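Local coordinates for protein Na Glutathione S-transferase 2 (Necator americanus, PDB 2ON5) that probably catalyses the conjugation of glutathione to electrophilic compounds in a human hookworm, working as a dimeric glutathione S-transferase that binds glutathione, at residues Glu16-Ile21 and Arg69-Lys74; Asp97-Ile102 and Ala161-Gly166; Arg103-Val108 and Glu123-Ala128; Asp151-Ala156 and Glu186-Ile191. All blocks are in the same frame, centred on the assembly; numbering follows the deposited sequence.

Contact 1 of 4, residues Glu16-Ile21 and Arg69-Lys74; sequences EPIRQI and RYLSRK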
# COMPACT_ATOMS: atom_id res chain seq x y z
N GLU A 16 14.91 0.71 4.76
CA GLU A 16 15.82 1.82 4.56
C GLU A 16 15.19 3.23 4.56
O GLU A 16 15.70 4.14 5.24
CB GLU A 16 16.73 1.57 3.37
CG GLU A 16 17.82 2.64 3.18
CD GLU A 16 18.80 2.78 4.36
OE1 GLU A 16 18.89 1.88 5.21
OE2 GLU A 16 19.48 3.80 4.40
N PRO A 17 14.07 3.43 3.84
CA PRO A 17 13.44 4.76 3.94
C PRO A 17 13.03 5.13 5.37
O PRO A 17 13.04 6.30 5.69
CB PRO A 17 12.20 4.64 3.03
CG PRO A 17 12.57 3.51 2.03
CD PRO A 17 13.36 2.55 2.87
N ILE A 18 12.69 4.15 6.20
CA ILE A 18 12.29 4.39 7.60
C ILE A 18 13.53 4.84 8.38
O ILE A 18 13.49 5.82 9.16
CB ILE A 18 11.68 3.12 8.23
CG1 ILE A 18 10.31 2.79 7.60
CG2 ILE A 18 11.56 3.26 9.75
CD1 ILE A 18 10.01 1.26 7.61
N ARG A 19 14.63 4.14 8.18
CA ARG A 19 15.89 4.57 8.80
C ARG A 19 16.24 6.02 8.38
O ARG A 19 16.86 6.76 9.14
CB ARG A 19 17.04 3.63 8.44
CG ARG A 19 16.82 2.18 8.85
CD ARG A 19 18.13 1.38 8.77
NE ARG A 19 17.92 -0.04 8.96
CZ ARG A 19 17.96 -0.95 7.99
NH1 ARG A 19 18.17 -0.55 6.75
NH2 ARG A 19 17.77 -2.24 8.27
N GLN A 20 15.86 6.40 7.16
CA GLN A 20 16.23 7.73 6.64
C GLN A 20 15.29 8.78 7.19
O GLN A 20 15.70 9.92 7.35
CB GLN A 20 16.28 7.77 5.11
CG GLN A 20 17.50 6.95 4.60
CD GLN A 20 17.58 6.81 3.09
OE1 GLN A 20 18.38 6.01 2.58
NE2 GLN A 20 16.75 7.56 2.36
N ILE A 21 14.06 8.40 7.47
CA ILE A 21 13.14 9.31 8.19
C ILE A 21 13.71 9.64 9.58
O ILE A 21 13.75 10.81 9.99
CB ILE A 21 11.75 8.71 8.33
CG1 ILE A 21 11.07 8.64 6.94
CG2 ILE A 21 10.94 9.51 9.40
CD1 ILE A 21 9.79 7.72 6.89
N ARG A 69 4.74 6.16 6.93
CA ARG A 69 3.74 7.26 6.98
C ARG A 69 3.57 7.77 8.42
O ARG A 69 3.54 8.97 8.66
CB ARG A 69 2.38 6.80 6.46
CG ARG A 69 1.28 7.92 6.40
CD ARG A 69 -0.04 7.41 5.77
NE ARG A 69 0.25 6.83 4.46
CZ ARG A 69 0.33 5.53 4.19
NH1 ARG A 69 0.05 4.61 5.10
NH2 ARG A 69 0.69 5.15 2.98
N TYR A 70 3.45 6.83 9.35
CA TYR A 70 3.31 7.16 10.78
C TYR A 70 4.44 8.10 11.29
O TYR A 70 4.18 9.15 11.90
CB TYR A 70 3.28 5.88 11.62
CG TYR A 70 3.25 6.17 13.12
CD1 TYR A 70 2.14 6.77 13.70
CD2 TYR A 70 4.36 5.89 13.93
CE1 TYR A 70 2.10 7.07 15.05
CE2 TYR A 70 4.34 6.17 15.32
CZ TYR A 70 3.21 6.78 15.86
OH TYR A 70 3.15 7.10 17.20
N LEU A 71 5.69 7.70 11.06
CA LEU A 71 6.85 8.55 11.39
C LEU A 71 6.94 9.82 10.55
O LEU A 71 7.31 10.89 11.07
CB LEU A 71 8.16 7.75 11.31
CG LEU A 71 8.22 6.49 12.16
CD1 LEU A 71 9.36 5.58 11.72
CD2 LEU A 71 8.24 6.79 13.69
N SER A 72 6.57 9.75 9.28
CA SER A 72 6.62 10.94 8.44
C SER A 72 5.59 11.97 8.92
O SER A 72 5.86 13.15 8.96
CB SER A 72 6.38 10.60 6.98
OG SER A 72 7.48 9.86 6.51
N ARG A 73 4.40 11.50 9.29
CA ARG A 73 3.41 12.44 9.86
C ARG A 73 3.93 13.08 11.14
O ARG A 73 3.68 14.26 11.40
CB ARG A 73 2.08 11.75 10.12
CG ARG A 73 1.29 11.56 8.82
CD ARG A 73 -0.20 11.24 9.00
NE ARG A 73 -0.69 11.35 10.37
CZ ARG A 73 -1.91 10.93 10.77
NH1 ARG A 73 -2.75 10.37 9.91
NH2 ARG A 73 -2.25 11.02 12.06
N LYS A 74 4.62 12.30 11.96
CA LYS A 74 5.12 12.82 13.25
C LYS A 74 6.26 13.84 13.05
O LYS A 74 6.40 14.83 13.81
CB LYS A 74 5.60 11.62 14.11
CG LYS A 74 6.05 11.98 15.51
CD LYS A 74 6.68 10.80 16.18
CE LYS A 74 5.66 9.68 16.39
NZ LYS A 74 4.79 9.98 17.54
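Ile21 and Ile18, one turn apart on helix 16-25, grasp the side chain of Leu71 on helix 64-75 from two directions. Ile18 meets it nearly at a right angle, methyl against methyl, with Ile18 CG2 3.8 Å from Leu71 CD1. Ile21 comes in aslant and nearer the backbone, laying its CG2 branch 3.8 Å from Leu71 CB. In both isoleucines this CG2 branch stands opposite the backbone N, which leaves CG1 beside that nitrogen and lets the methyl face the neighbouring helix.

The longer arm of Ile21 is stretched out (chi2 165°) past the leucine to the next residue, where its terminal CD1 lies only 3.2 Å from Ser72 OG. This is tight packing of a methyl on a hydroxyl that is already occupied, since Ser72 OG is hydrogen-bonded to the carbonyl of Ala68 one turn back in its own helix. The CA atoms of Ile21 and Ser72 are 6.7 Å apart, and the short helical segments run nearly parallel at 18°.

Beyond the pair, Ile18 also rests on Leu6 of strand 4-9, while Ile21 touches Leu158 and Ser72 touches Tyr155, both of helix 155-168. Two near-parallel helices between the central sheet and the all-helical domain are characteristic of the thioredoxin-like N-terminal domain of glutathione S-transferases.

Contact 2 of 4, residues Asp97-Ile102 and Ala161-Gly166; sequences DYINEI and AEHTSG. With GSH (glutathione), chain B.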
# COMPACT_ATOMS: atom_id res chain seq x y z
N ASP A 97 3.50 -0.75 -6.19
CA ASP A 97 3.12 -1.55 -7.39
C ASP A 97 4.34 -1.93 -8.24
O ASP A 97 4.47 -3.08 -8.70
CB ASP A 97 2.11 -0.78 -8.27
CG ASP A 97 0.69 -0.72 -7.67
OD1 ASP A 97 -0.17 0.01 -8.22
OD2 ASP A 97 0.43 -1.40 -6.65
N TYR A 98 5.20 -0.96 -8.50
CA TYR A 98 6.44 -1.18 -9.29
C TYR A 98 7.36 -2.19 -8.62
O TYR A 98 7.87 -3.13 -9.27
CB TYR A 98 7.17 0.15 -9.50
CG TYR A 98 8.64 0.06 -9.88
CD1 TYR A 98 9.03 -0.28 -11.18
CD2 TYR A 98 9.64 0.34 -8.95
CE1 TYR A 98 10.39 -0.36 -11.55
CE2 TYR A 98 10.99 0.28 -9.29
CZ TYR A 98 11.36 -0.08 -10.60
OH TYR A 98 12.70 -0.16 -10.95
N ILE A 99 7.58 -2.02 -7.32
CA ILE A 99 8.38 -2.96 -6.55
C ILE A 99 7.81 -4.39 -6.58
O ILE A 99 8.56 -5.38 -6.63
CB ILE A 99 8.57 -2.47 -5.10
CG1 ILE A 99 9.41 -1.16 -5.08
CG2 ILE A 99 9.17 -3.60 -4.19
CD1 ILE A 99 10.82 -1.27 -5.62
N ASN A 100 6.49 -4.51 -6.53
CA ASN A 100 5.85 -5.79 -6.68
C ASN A 100 6.17 -6.41 -8.05
O ASN A 100 6.50 -7.61 -8.15
CB ASN A 100 4.35 -5.68 -6.47
CG ASN A 100 3.67 -7.04 -6.49
OD1 ASN A 100 3.87 -7.85 -5.58
ND2 ASN A 100 2.89 -7.30 -7.55
N GLU A 101 6.10 -5.58 -9.09
CA GLU A 101 6.44 -5.98 -10.44
C GLU A 101 7.86 -6.54 -10.54
O GLU A 101 8.09 -7.56 -11.20
CB GLU A 101 6.26 -4.82 -11.41
CG GLU A 101 6.45 -5.16 -12.87
CD GLU A 101 5.86 -4.10 -13.81
OE1 GLU A 101 5.90 -4.32 -15.04
OE2 GLU A 101 5.38 -3.05 -13.34
N ILE A 102 8.82 -5.88 -9.89
CA ILE A 102 10.23 -6.32 -9.95
C ILE A 102 10.69 -7.25 -8.80
O ILE A 102 11.90 -7.55 -8.67
CB ILE A 102 11.19 -5.11 -10.12
CG1 ILE A 102 11.16 -4.20 -8.88
CG2 ILE A 102 10.85 -4.34 -11.42
CD1 ILE A 102 12.35 -3.27 -8.73
N ALA A 161 14.50 7.69 -4.36
CA ALA A 161 15.96 7.98 -4.37
C ALA A 161 16.74 6.75 -3.87
O ALA A 161 17.78 6.36 -4.44
CB ALA A 161 16.28 9.21 -3.47
N GLU A 162 16.24 6.14 -2.81
CA GLU A 162 16.90 4.93 -2.25
C GLU A 162 16.89 3.77 -3.25
O GLU A 162 17.92 3.16 -3.50
CB GLU A 162 16.29 4.52 -0.90
CG GLU A 162 16.82 3.22 -0.31
CD GLU A 162 18.35 3.17 -0.19
OE1 GLU A 162 18.98 4.17 0.23
OE2 GLU A 162 18.91 2.11 -0.48
N HIS A 163 15.73 3.50 -3.84
CA HIS A 163 15.63 2.44 -4.82
C HIS A 163 16.55 2.68 -6.00
O HIS A 163 17.38 1.82 -6.34
CB HIS A 163 14.19 2.28 -5.37
CG HIS A 163 14.11 1.31 -6.50
ND1 HIS A 163 13.93 1.70 -7.81
CD2 HIS A 163 14.29 -0.03 -6.52
CE1 HIS A 163 13.96 0.63 -8.59
NE2 HIS A 163 14.19 -0.43 -7.83
N THR A 164 16.39 3.83 -6.66
CA THR A 164 17.13 4.04 -7.90
C THR A 164 18.65 4.04 -7.67
O THR A 164 19.39 3.42 -8.45
CB THR A 164 16.71 5.30 -8.67
OG1 THR A 164 17.02 6.47 -7.91
CG2 THR A 164 15.21 5.26 -8.99
N SER A 165 19.08 4.71 -6.61
CA SER A 165 20.51 4.80 -6.30
C SER A 165 21.08 3.42 -5.96
O SER A 165 22.22 3.08 -6.33
CB SER A 165 20.78 5.79 -5.17
OG SER A 165 20.28 5.31 -3.93
N GLY A 166 20.27 2.64 -5.25
CA GLY A 166 20.63 1.27 -4.85
C GLY A 166 20.86 0.37 -6.04
O GLY A 166 21.87 -0.33 -6.10
N1 GSH B . -2.60 -0.26 -6.65
CA1 GSH B . -3.91 -0.37 -7.33
C1 GSH B . -4.91 0.51 -6.61
O11 GSH B . -5.60 1.43 -7.10
O12 GSH B . -5.06 0.27 -5.41
CB1 GSH B . -3.76 -0.23 -8.86
CG1 GSH B . -5.01 0.18 -9.65
CD1 GSH B . -5.44 -0.88 -10.65
OE1 GSH B . -4.78 -2.13 -10.76
N2 GSH B . -6.48 -0.56 -11.42
CA2 GSH B . -7.03 -1.45 -12.44
C2 GSH B . -6.91 -0.90 -13.84
O2 GSH B . -6.88 0.48 -14.05
CB2 GSH B . -8.49 -1.65 -12.09
SG2 GSH B . -8.70 -2.90 -10.81
N3 GSH B . -6.83 -1.77 -14.86
CA3 GSH B . -6.95 -1.35 -16.24
C3 GSH B . -5.65 -0.92 -16.90
O31 GSH B . -5.65 -0.50 -18.09
O32 GSH B . -4.56 -0.99 -16.29
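The amino nitrogen N1 of glutathione is gripped by both carboxylate oxygens of Asp97, the residue just before Tyr98, whose ring meets His163 across the contact. Asp97 OD1 accepts from N1 at 2.9 Å, and Asp97 OD2 takes a weaker bond from the same nitrogen. The carboxylate thus probably balances the charge of the ligand's amino group.

On the inner side of helix 82-101, Tyr98 turns its edge to the face of His163 in an offset edge-to-face pair, with centroids 5.0 Å apart and planes at 83°. The two side chains come from opposite directions, each with its ring carbon CG swung away from its own backbone N (chi1 161° for Tyr98). The modelled approach of the tyrosine hydroxyl to the imidazole is too close to be trusted in detail.

Two isoleucines complete the seat of the imidazole. Ile99 slides past it and makes an off-centre CH-pi contact, its CD1 4.2 Å from the ring centroid. Ile102 comes from the opposite direction to the histidine and meets the ring obliquely, with Ile102 CD1 3.5 Å from His163 NE2. Phe132 of helix 117-143 stacks on the Tyr98 ring.

The glutathione itself belongs mainly to the second subunit, whose Ser64, Ile51, Trp39 and Gln50 hydrogen-bond to it. An aspartate reaching over the dimer interface to the gamma-glutamyl amino group completes the glutathione site here, as in the alpha, mu, pi and sigma classes of cytosolic glutathione S-transferases.

Contact 3 of 4, residues Arg103-Val108 and Glu123-Ala128; sequences RPYLRV and ELLLPA. With EDO (1,2-ethanediol), chain L.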
# COMPACT_ATOMS: atom_id res chain seq x y z
N ARG A 103 9.74 -7.72 -7.99
CA ARG A 103 10.04 -8.64 -6.87
C ARG A 103 10.98 -9.83 -7.21
O ARG A 103 11.88 -10.13 -6.43
CB ARG A 103 8.78 -9.15 -6.19
CG ARG A 103 9.10 -10.02 -4.96
CD ARG A 103 7.86 -10.70 -4.32
NE ARG A 103 6.64 -9.90 -4.38
CZ ARG A 103 6.31 -8.92 -3.53
NH1 ARG A 103 7.13 -8.56 -2.55
NH2 ARG A 103 5.15 -8.28 -3.68
N PRO A 104 10.77 -10.49 -8.37
CA PRO A 104 11.70 -11.58 -8.75
C PRO A 104 13.17 -11.13 -8.84
O PRO A 104 14.08 -11.90 -8.46
CB PRO A 104 11.18 -12.01 -10.13
CG PRO A 104 9.74 -11.66 -10.11
CD PRO A 104 9.68 -10.35 -9.35
N TYR A 105 13.39 -9.91 -9.32
CA TYR A 105 14.74 -9.35 -9.38
C TYR A 105 15.30 -9.08 -7.96
O TYR A 105 16.44 -9.44 -7.62
CB TYR A 105 14.74 -8.06 -10.24
CG TYR A 105 16.03 -7.29 -10.14
CD1 TYR A 105 17.11 -7.61 -10.96
CD2 TYR A 105 16.19 -6.28 -9.18
CE1 TYR A 105 18.33 -6.94 -10.84
CE2 TYR A 105 17.40 -5.59 -9.05
CZ TYR A 105 18.47 -5.93 -9.90
OH TYR A 105 19.67 -5.29 -9.80
N LEU A 106 14.48 -8.44 -7.13
CA LEU A 106 14.91 -8.08 -5.79
C LEU A 106 15.24 -9.33 -4.94
O LEU A 106 16.23 -9.34 -4.20
CB LEU A 106 13.86 -7.19 -5.11
CG LEU A 106 13.54 -5.91 -5.88
CD1 LEU A 106 12.23 -5.23 -5.38
CD2 LEU A 106 14.74 -4.94 -5.80
N ARG A 107 14.43 -10.36 -5.06
CA ARG A 107 14.68 -11.61 -4.33
C ARG A 107 16.03 -12.27 -4.74
O ARG A 107 16.78 -12.75 -3.89
CB ARG A 107 13.52 -12.58 -4.52
CG ARG A 107 12.26 -12.16 -3.70
CD ARG A 107 11.04 -13.01 -4.01
NE ARG A 107 11.32 -14.43 -3.75
CZ ARG A 107 11.22 -15.01 -2.55
NH1 ARG A 107 10.84 -14.32 -1.48
NH2 ARG A 107 11.52 -16.30 -2.43
N VAL A 108 16.31 -12.24 -6.03
CA VAL A 108 17.59 -12.74 -6.54
C VAL A 108 18.78 -11.92 -5.99
O VAL A 108 19.69 -12.51 -5.40
CB VAL A 108 17.59 -12.85 -8.08
CG1 VAL A 108 19.04 -13.09 -8.60
CG2 VAL A 108 16.66 -13.98 -8.51
N GLU A 123 15.43 -8.01 -18.43
CA GLU A 123 14.18 -8.57 -18.93
C GLU A 123 12.97 -8.08 -18.13
O GLU A 123 11.88 -7.95 -18.66
CB GLU A 123 14.24 -10.11 -18.96
CG GLU A 123 15.30 -10.68 -19.93
CD GLU A 123 15.24 -12.22 -20.10
OE1 GLU A 123 14.49 -12.89 -19.36
OE2 GLU A 123 15.94 -12.74 -20.99
N LEU A 124 13.21 -7.80 -16.84
CA LEU A 124 12.15 -7.44 -15.91
C LEU A 124 12.20 -5.97 -15.49
O LEU A 124 11.23 -5.21 -15.69
CB LEU A 124 12.20 -8.37 -14.69
CG LEU A 124 11.08 -8.25 -13.66
CD1 LEU A 124 9.73 -8.23 -14.32
CD2 LEU A 124 11.16 -9.36 -12.64
N LEU A 125 13.33 -5.55 -14.92
CA LEU A 125 13.42 -4.21 -14.32
C LEU A 125 13.37 -3.07 -15.37
O LEU A 125 12.62 -2.10 -15.20
CB LEU A 125 14.64 -4.12 -13.40
CG LEU A 125 14.66 -2.95 -12.41
CD1 LEU A 125 15.57 -3.25 -11.20
CD2 LEU A 125 15.10 -1.67 -13.09
N LEU A 126 14.14 -3.19 -16.45
CA LEU A 126 14.19 -2.11 -17.44
C LEU A 126 12.81 -1.74 -17.98
O LEU A 126 12.46 -0.57 -17.98
CB LEU A 126 15.18 -2.38 -18.58
CG LEU A 126 16.67 -2.23 -18.23
CD1 LEU A 126 17.52 -2.55 -19.46
CD2 LEU A 126 17.00 -0.84 -17.67
N PRO A 127 12.02 -2.74 -18.44
CA PRO A 127 10.68 -2.41 -18.95
C PRO A 127 9.72 -1.89 -17.88
O PRO A 127 8.89 -1.03 -18.17
CB PRO A 127 10.18 -3.75 -19.49
CG PRO A 127 11.40 -4.57 -19.69
CD PRO A 127 12.29 -4.18 -18.58
N ALA A 128 9.85 -2.41 -16.65
CA ALA A 128 9.01 -1.96 -15.53
C ALA A 128 9.34 -0.52 -15.15
O ALA A 128 8.44 0.28 -14.83
CB ALA A 128 9.18 -2.89 -14.30
C1 EDO L . 21.33 -3.56 -6.74
O1 EDO L . 20.19 -4.38 -7.07
C2 EDO L . 21.89 -3.78 -5.35
O2 EDO L . 20.88 -3.95 -4.32
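Apolar packing joins Pro104 to Leu124 at the more exposed end of this contact. The two side chains cross at about a right angle, and a single methyl of the leucine sits against the pyrrolidine ring: Leu124 CD2 is 3.7 Å from Pro104 CB, and equally near the CG and CD of that proline. The same methyl reaches the start of the next residue, with Leu124 CD2 4.0 Å from Tyr105 N.

A CH-pi contact carries the buried half. Leu125 brings its CD1 methyl over one face of the Tyr105 ring, 3.9 Å from the centroid and shifted toward the rim. Its nearest ring atoms are CD2 and CE2, Leu125 CD1 lying 3.7 Å from Tyr105 CE2. The tyrosine ring carbon CG stands opposite its backbone N (chi1 170°), a setting that presents one ring face to the leucine methyl.

The polar part lies at the far end of the ring, where Tyr105 OH shares a hydrogen bond of 2.9 Å with O1 of a 1,2-ethanediol molecule. O1 lies at the ring edge, near its plane; the diol, probably from the crystallisation liquor, is also bonded to the carbonyl of Lys205.

The axes of the two short segments approach to 9.4 Å, with their directions at 130°, and helix 117-143 has a wider, pi-type turn at 123-125. Ile167 of helix 155-168 touches both Tyr105 and Leu125, and Tyr98 of helix 82-101 borders Leu125, joining helices 103-110 and 117-143 to the rest of the helical domain.

Contact 4 of 4, residues Asp151-Ala156 and Glu186-Ile191; sequences DSVTYA and EKVRSI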
# COMPACT_ATOMS: atom_id res chain seq x y z
N ASP A 151 7.04 21.09 -2.35
CA ASP A 151 8.28 21.83 -2.44
C ASP A 151 9.33 21.28 -1.50
O ASP A 151 10.46 21.76 -1.50
CB ASP A 151 8.03 23.33 -2.14
CG ASP A 151 7.19 24.03 -3.21
OD1 ASP A 151 6.53 25.04 -2.86
OD2 ASP A 151 7.19 23.61 -4.38
N SER A 152 8.99 20.27 -0.70
CA SER A 152 9.96 19.73 0.25
C SER A 152 9.98 18.18 0.25
O SER A 152 9.07 17.56 -0.29
CB SER A 152 9.69 20.28 1.66
OG SER A 152 8.40 19.89 2.10
N VAL A 153 11.03 17.60 0.83
CA VAL A 153 11.23 16.13 0.81
C VAL A 153 10.13 15.39 1.57
O VAL A 153 9.70 15.83 2.64
CB VAL A 153 12.65 15.71 1.32
CG1 VAL A 153 12.82 15.94 2.85
CG2 VAL A 153 12.97 14.24 0.93
N THR A 154 9.65 14.29 0.98
CA THR A 154 8.68 13.43 1.64
C THR A 154 9.15 11.97 1.61
O THR A 154 10.13 11.63 0.94
CB THR A 154 7.26 13.49 0.99
OG1 THR A 154 7.31 12.89 -0.30
CG2 THR A 154 6.75 14.92 0.94
N TYR A 155 8.43 11.10 2.32
CA TYR A 155 8.86 9.68 2.32
C TYR A 155 8.79 9.04 0.93
O TYR A 155 9.49 8.06 0.64
CB TYR A 155 8.15 8.87 3.40
CG TYR A 155 6.71 8.51 3.10
CD1 TYR A 155 6.42 7.34 2.42
CD2 TYR A 155 5.65 9.35 3.48
CE1 TYR A 155 5.10 6.99 2.12
CE2 TYR A 155 4.31 9.00 3.18
CZ TYR A 155 4.06 7.82 2.49
OH TYR A 155 2.79 7.43 2.16
N ALA A 156 7.94 9.59 0.05
CA ALA A 156 7.92 9.07 -1.32
C ALA A 156 9.26 9.37 -2.03
O ALA A 156 9.76 8.52 -2.77
CB ALA A 156 6.72 9.65 -2.10
N GLU A 186 19.99 12.35 -6.66
CA GLU A 186 21.17 13.08 -6.17
C GLU A 186 20.79 14.30 -5.34
O GLU A 186 21.49 14.63 -4.40
CB GLU A 186 22.16 13.42 -7.29
CG GLU A 186 22.83 12.16 -7.87
CD GLU A 186 23.91 12.48 -8.91
OE1 GLU A 186 24.61 11.54 -9.31
OE2 GLU A 186 24.04 13.65 -9.32
N LYS A 187 19.67 14.94 -5.69
CA LYS A 187 19.09 16.02 -4.86
C LYS A 187 18.73 15.54 -3.45
O LYS A 187 19.20 16.10 -2.44
CB LYS A 187 17.89 16.66 -5.55
CG LYS A 187 17.24 17.83 -4.75
CD LYS A 187 16.04 18.41 -5.49
CE LYS A 187 15.50 19.65 -4.78
NZ LYS A 187 16.41 20.77 -5.03
N VAL A 188 17.93 14.47 -3.38
CA VAL A 188 17.49 13.87 -2.10
C VAL A 188 18.66 13.45 -1.24
O VAL A 188 18.74 13.82 -0.07
CB VAL A 188 16.50 12.69 -2.37
CG1 VAL A 188 16.13 11.90 -1.06
CG2 VAL A 188 15.20 13.22 -3.08
N ARG A 189 19.60 12.71 -1.82
CA ARG A 189 20.72 12.12 -1.08
C ARG A 189 21.77 13.13 -0.61
O ARG A 189 22.61 12.80 0.23
CB ARG A 189 21.35 10.98 -1.89
CG ARG A 189 20.42 9.74 -1.92
CD ARG A 189 20.71 8.79 -3.10
NE ARG A 189 22.13 8.40 -3.19
CZ ARG A 189 22.71 7.42 -2.50
NH1 ARG A 189 22.04 6.69 -1.60
NH2 ARG A 189 24.01 7.17 -2.70
N SER A 190 21.70 14.37 -1.11
CA SER A 190 22.61 15.44 -0.70
C SER A 190 22.06 16.26 0.47
O SER A 190 22.76 17.13 0.99
CB SER A 190 22.94 16.35 -1.88
OG SER A 190 21.76 17.01 -2.35
N ILE A 191 20.81 16.01 0.88
CA ILE A 191 20.28 16.66 2.08
C ILE A 191 21.24 16.28 3.22
O ILE A 191 21.51 15.10 3.41
CB ILE A 191 18.84 16.21 2.41
CG1 ILE A 191 17.88 16.65 1.28
CG2 ILE A 191 18.45 16.70 3.82
CD1 ILE A 191 16.47 15.99 1.33
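Val153 overlaps the terminal methyl of Ile191, the two side chains pointing at each other tip to tip. That methyl sits against the blunt end of the valine, nearly equidistant from three of its carbons: Ile191 CD1 lies 3.8 Å from Val153 CB, 4.0 Å from Val153 CG1 and 3.9 Å from Val153 CG2. With CG1 between the backbone N and the carbonyl carbon (chi1 70°) and CG2 opposite the N, both valine methyls flank the CB that Ile191 CD1 meets. The isoleucine arm is drawn out straight, with chi2 at 167°, and reaches the valine there.

Val188 joins from the side at a looser distance, its CG1 4.4 Å from Val153 CG2. It also touches Asp157, Leu158 and Ala161 of helix 155-168.

Val153 comes directly before the N-cap of that helix, Thr154, whose OG1 accepts a weak bond of 3.4 Å from Ala156 N. The backbone N of Thr154 is bonded to Asp157 OD1, the N3 side-chain half of a capping box. The Thr-X-X-Asp sequence matches the N-capping box known at this helix in glutathione S-transferases.

On the other segment, Ser190 OG turns back to donate a 2.7 Å bond to Lys187 O, from a position tilted out of the carbonyl plane. Ile191 then takes the N-cap position of helix 192-200, its backbone N bonded to Val188 O. Phe77 and Tyr147, both from loops, also pack on Val153.

In the fold
Contact 1 lies in the thioredoxin-like N-terminal domain, while contacts 2, 3 and 4 belong to the helical C-terminal domain. Helix 155-168 serves both contacts 2 and 4, whose centres are about 16 Å apart and whose segments alternate along the chain; its residues also touch contact 1, joining the domains. Contact 3 is nested within the chain loop closed by contact 2, with centres about 9 Å apart and Tyr98 packed on Leu125. Contacts 1 and 3 lie on opposite sides of the chain's centre, about 25 Å between centres. Segments of contacts 1 and 2 both touch the second subunit, and Asp97 of contact 2 binds the glutathione held there.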